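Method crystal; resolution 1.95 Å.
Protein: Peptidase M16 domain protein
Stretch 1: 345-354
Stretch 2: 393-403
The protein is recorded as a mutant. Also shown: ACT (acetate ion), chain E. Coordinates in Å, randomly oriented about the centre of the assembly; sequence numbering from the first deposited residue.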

# COMPACT_ATOMS: atom_id res chain seq x y z
N ASP A 345 8.11 -7.82 29.55
CA ASP A 345 7.84 -6.60 30.31
C ASP A 345 6.36 -6.23 30.15
O ASP A 345 5.89 -6.05 29.03
CB ASP A 345 8.72 -5.45 29.83
CG ASP A 345 8.37 -4.12 30.49
OD1 ASP A 345 8.87 -3.83 31.60
OD2 ASP A 345 7.60 -3.34 29.89
N GLU A 346 5.66 -6.09 31.28
CA GLU A 346 4.22 -5.88 31.27
C GLU A 346 3.81 -4.58 30.60
O GLU A 346 2.79 -4.54 29.92
CB GLU A 346 3.65 -5.89 32.68
CG GLU A 346 2.13 -5.93 32.70
CD GLU A 346 1.57 -6.21 34.07
OE1 GLU A 346 0.35 -6.44 34.18
OE2 GLU A 346 2.35 -6.19 35.05
N GLU A 347 4.58 -3.51 30.81
CA GLU A 347 4.21 -2.21 30.25
C GLU A 347 4.30 -2.21 28.72
O GLU A 347 3.43 -1.63 28.06
CB GLU A 347 5.02 -1.07 30.87
CG GLU A 347 4.63 -0.82 32.32
CD GLU A 347 5.29 0.41 32.91
OE1 GLU A 347 6.41 0.77 32.50
OE2 GLU A 347 4.67 1.03 33.80
N ALA A 348 5.33 -2.87 28.17
CA ALA A 348 5.51 -2.95 26.73
C ALA A 348 4.38 -3.79 26.14
O ALA A 348 3.85 -3.47 25.08
CB ALA A 348 6.85 -3.57 26.38
N PHE A 349 4.03 -4.86 26.83
CA PHE A 349 2.90 -5.70 26.47
C PHE A 349 1.55 -4.94 26.43
O PHE A 349 0.80 -5.10 25.47
CB PHE A 349 2.85 -6.94 27.40
CG PHE A 349 1.57 -7.73 27.31
CD1 PHE A 349 1.32 -8.57 26.25
CD2 PHE A 349 0.63 -7.66 28.32
CE1 PHE A 349 0.15 -9.30 26.18
CE2 PHE A 349 -0.54 -8.40 28.26
CZ PHE A 349 -0.78 -9.21 27.19
N GLU A 350 1.22 -4.14 27.43
CA GLU A 350 -0.04 -3.38 27.39
C GLU A 350 -0.03 -2.31 26.26
O GLU A 350 -1.06 -2.04 25.66
CB GLU A 350 -0.37 -2.73 28.76
CG GLU A 350 -0.76 -3.73 29.90
CD GLU A 350 -1.96 -4.63 29.57
OE1 GLU A 350 -2.74 -4.30 28.65
OE2 GLU A 350 -2.14 -5.67 30.23
N ARG A 351 1.12 -1.71 25.98
CA ARG A 351 1.18 -0.74 24.88
C ARG A 351 0.93 -1.45 23.56
O ARG A 351 0.29 -0.91 22.67
CB ARG A 351 2.49 0.06 24.84
CG ARG A 351 2.59 1.18 25.88
CD ARG A 351 3.79 2.12 25.63
NE ARG A 351 5.06 1.37 25.60
CZ ARG A 351 5.81 1.09 26.66
NH1 ARG A 351 6.94 0.40 26.51
NH2 ARG A 351 5.46 1.47 27.89
N ALA A 352 1.43 -2.68 23.46
CA ALA A 352 1.30 -3.44 22.25
C ALA A 352 -0.15 -3.88 22.03
O ALA A 352 -0.68 -3.75 20.90
CB ALA A 352 2.23 -4.67 22.28
N ARG A 353 -0.76 -4.45 23.06
CA ARG A 353 -2.17 -4.82 23.00
C ARG A 353 -3.03 -3.61 22.56
O ARG A 353 -3.90 -3.76 21.70
CB ARG A 353 -2.66 -5.30 24.36
CG ARG A 353 -4.08 -5.82 24.36
CD ARG A 353 -4.93 -5.20 25.48
NE ARG A 353 -4.48 -5.63 26.80
CZ ARG A 353 -4.64 -6.85 27.28
NH1 ARG A 353 -5.28 -7.79 26.57
NH2 ARG A 353 -4.19 -7.15 28.50
N LYS A 354 -2.76 -2.44 23.11
CA LYS A 354 -3.53 -1.23 22.74
C LYS A 354 -3.27 -0.75 21.30
O LYS A 354 -4.20 -0.32 20.62
CB LYS A 354 -3.23 -0.08 23.70
CG LYS A 354 -4.16 1.15 23.50
CD LYS A 354 -3.49 2.44 23.79
CE LYS A 354 -3.96 3.04 25.12
NZ LYS A 354 -3.86 2.01 26.18
N VAL A 393 -10.34 -11.88 22.00
CA VAL A 393 -8.99 -12.36 22.34
C VAL A 393 -8.07 -11.18 22.69
O VAL A 393 -7.29 -11.27 23.63
CB VAL A 393 -8.38 -13.27 21.23
CG1 VAL A 393 -6.92 -13.61 21.54
CG2 VAL A 393 -9.20 -14.54 21.08
N LEU A 394 -8.20 -10.07 21.98
CA LEU A 394 -7.41 -8.87 22.25
C LEU A 394 -7.71 -8.27 23.63
O LEU A 394 -6.80 -7.73 24.24
CB LEU A 394 -7.64 -7.80 21.18
CG LEU A 394 -6.95 -8.06 19.83
CD1 LEU A 394 -7.69 -7.38 18.69
CD2 LEU A 394 -5.51 -7.59 19.89
N GLN A 395 -8.96 -8.38 24.09
CA GLN A 395 -9.39 -7.88 25.39
C GLN A 395 -8.95 -8.76 26.55
O GLN A 395 -8.63 -8.25 27.62
CB GLN A 395 -10.92 -7.80 25.47
CG GLN A 395 -11.57 -6.75 24.59
CD GLN A 395 -13.10 -6.88 24.58
OE1 GLN A 395 -13.65 -7.98 24.64
NE2 GLN A 395 -13.78 -5.75 24.48
N THR A 396 -8.97 -10.07 26.33
CA THR A 396 -8.82 -11.04 27.41
C THR A 396 -7.41 -11.64 27.50
O THR A 396 -7.03 -12.22 28.52
CB THR A 396 -9.86 -12.16 27.26
OG1 THR A 396 -9.66 -12.82 26.01
CG2 THR A 396 -11.27 -11.59 27.32
N MSE A 397 -6.64 -11.51 26.43
CA MSE A 397 -5.24 -11.92 26.44
C MSE A 397 -4.49 -11.45 27.72
O MSE A 397 -4.68 -10.31 28.15
CB MSE A 397 -4.61 -11.33 25.21
CG MSE A 397 -3.18 -11.44 25.18
SE MSE A 397 -2.69 -13.14 24.53
CE MSE A 397 -1.21 -12.30 23.63
N THR A 398 -3.70 -12.34 28.33
CA THR A 398 -2.98 -12.03 29.60
C THR A 398 -1.44 -12.04 29.45
O THR A 398 -0.91 -12.64 28.53
CB THR A 398 -3.37 -13.04 30.73
OG1 THR A 398 -2.94 -14.36 30.38
CG2 THR A 398 -4.87 -13.05 30.94
N LEU A 399 -0.74 -11.41 30.40
CA LEU A 399 0.73 -11.47 30.44
C LEU A 399 1.23 -12.91 30.63
O LEU A 399 2.25 -13.30 30.04
CB LEU A 399 1.29 -10.56 31.57
CG LEU A 399 2.82 -10.43 31.74
CD1 LEU A 399 3.51 -9.86 30.50
CD2 LEU A 399 3.17 -9.59 33.02
N GLU A 400 0.54 -13.71 31.45
CA GLU A 400 0.92 -15.14 31.61
C GLU A 400 0.85 -15.87 30.28
O GLU A 400 1.78 -16.60 29.87
CB GLU A 400 -0.03 -15.81 32.61
CG GLU A 400 0.15 -17.35 32.77
CD GLU A 400 -0.65 -17.90 33.97
OE1 GLU A 400 -1.89 -18.02 33.87
OE2 GLU A 400 -0.04 -18.19 35.03
N ARG A 401 -0.24 -15.66 29.58
CA ARG A 401 -0.37 -16.27 28.24
C ARG A 401 0.71 -15.75 27.28
O ARG A 401 1.29 -16.54 26.52
CB ARG A 401 -1.80 -16.09 27.71
CG ARG A 401 -2.05 -16.60 26.31
CD ARG A 401 -1.66 -18.08 26.09
NE ARG A 401 -1.85 -18.43 24.68
CZ ARG A 401 -1.13 -19.33 24.01
NH1 ARG A 401 -0.15 -20.01 24.60
NH2 ARG A 401 -1.38 -19.54 22.73
N ALA A 402 1.04 -14.47 27.34
CA ALA A 402 2.13 -13.93 26.48
C ALA A 402 3.46 -14.59 26.84
O ALA A 402 4.24 -14.94 25.93
CB ALA A 402 2.23 -12.41 26.60
N ASN A 403 3.74 -14.78 28.13
CA ASN A 403 4.95 -15.50 28.54
C ASN A 403 4.94 -16.97 28.08
O ASN A 403 5.94 -17.44 27.56
CB ASN A 403 5.24 -15.38 30.04
CG ASN A 403 5.79 -13.99 30.44
OD1 ASN A 403 6.82 -13.53 29.93
ND2 ASN A 403 5.12 -13.33 31.36
C ACT E . 9.77 -6.99 26.16
O ACT E . 10.88 -6.58 25.72
OXT ACT E . 9.76 -7.47 27.32
CH3 ACT E . 8.51 -6.95 25.34

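This is a helix packed against a helix-loop-helix turn, held by two different devices one helical turn apart: a buried phenylalanine packed on the side chains and backbone of the turn, and an arginine that binds two backbone carbonyls, one in the last turn of the first helix and one just beyond it.

The arginine is R353. Its CA-to-CB bond points sideways to the other stretch, yet the long side chain brings its guanidinium to the break in the helix. NH1 of R353 donates to O of L394 at 2.8 Å and to O of M397 at 3.0 Å, while NH2 of R353 reaches the same O of M397 at 3.2 Å. Both carbonyl oxygens lie at the guanidinium edge, near its plane, where the N-H groups point. M397 is the first residue after the helix to leave helical phi/psi, and its O accepts from both NH1 and NH2 of R353. The other N-H groups are used within the arginine's own helix: NE of R353 forms a salt bridge to OE1 of E350 at 2.9 Å, and NH2 of R353 also donates to OE2 of E350 at 3.1 Å. E350 sits three residues earlier and makes no contact with the other stretch; its carboxylate pairs with the charge and, through these bonds, helps fix where the guanidinium lies. The rule is a ligated arginine, with a carboxylate from its own helix and carbonyls from the partner.

F349, four residues before R353, points toward the turn and is buried. Its ring lies with CA of L399 over one face and CG of M397 at the edge, CZ of F349 being 3.8 Å from that CG. A402, which also points toward the first stretch, meets the ring with its CB, 3.8 Å from CE1 of F349. The ring also packs against backbone, with CE2 of F349 3.7 Å from N of L399.

L399 extends the apolar patch outward. CD1 of L399 lies 4.2 Å from CD2 of F349, and CD2 of L399 lies 3.7 Å from CB of E346, so the glutamate contributes aliphatic surface near the start of its helix.

Both helix starts are capped: OD2 of D345 accepts from N of A348 at 2.9 Å, and OG1 of T398 accepts from N of R401 at 3.1 Å. The two helices that begin there run nearly perpendicular, at 99°, with axes 11.1 Å apart at closest approach.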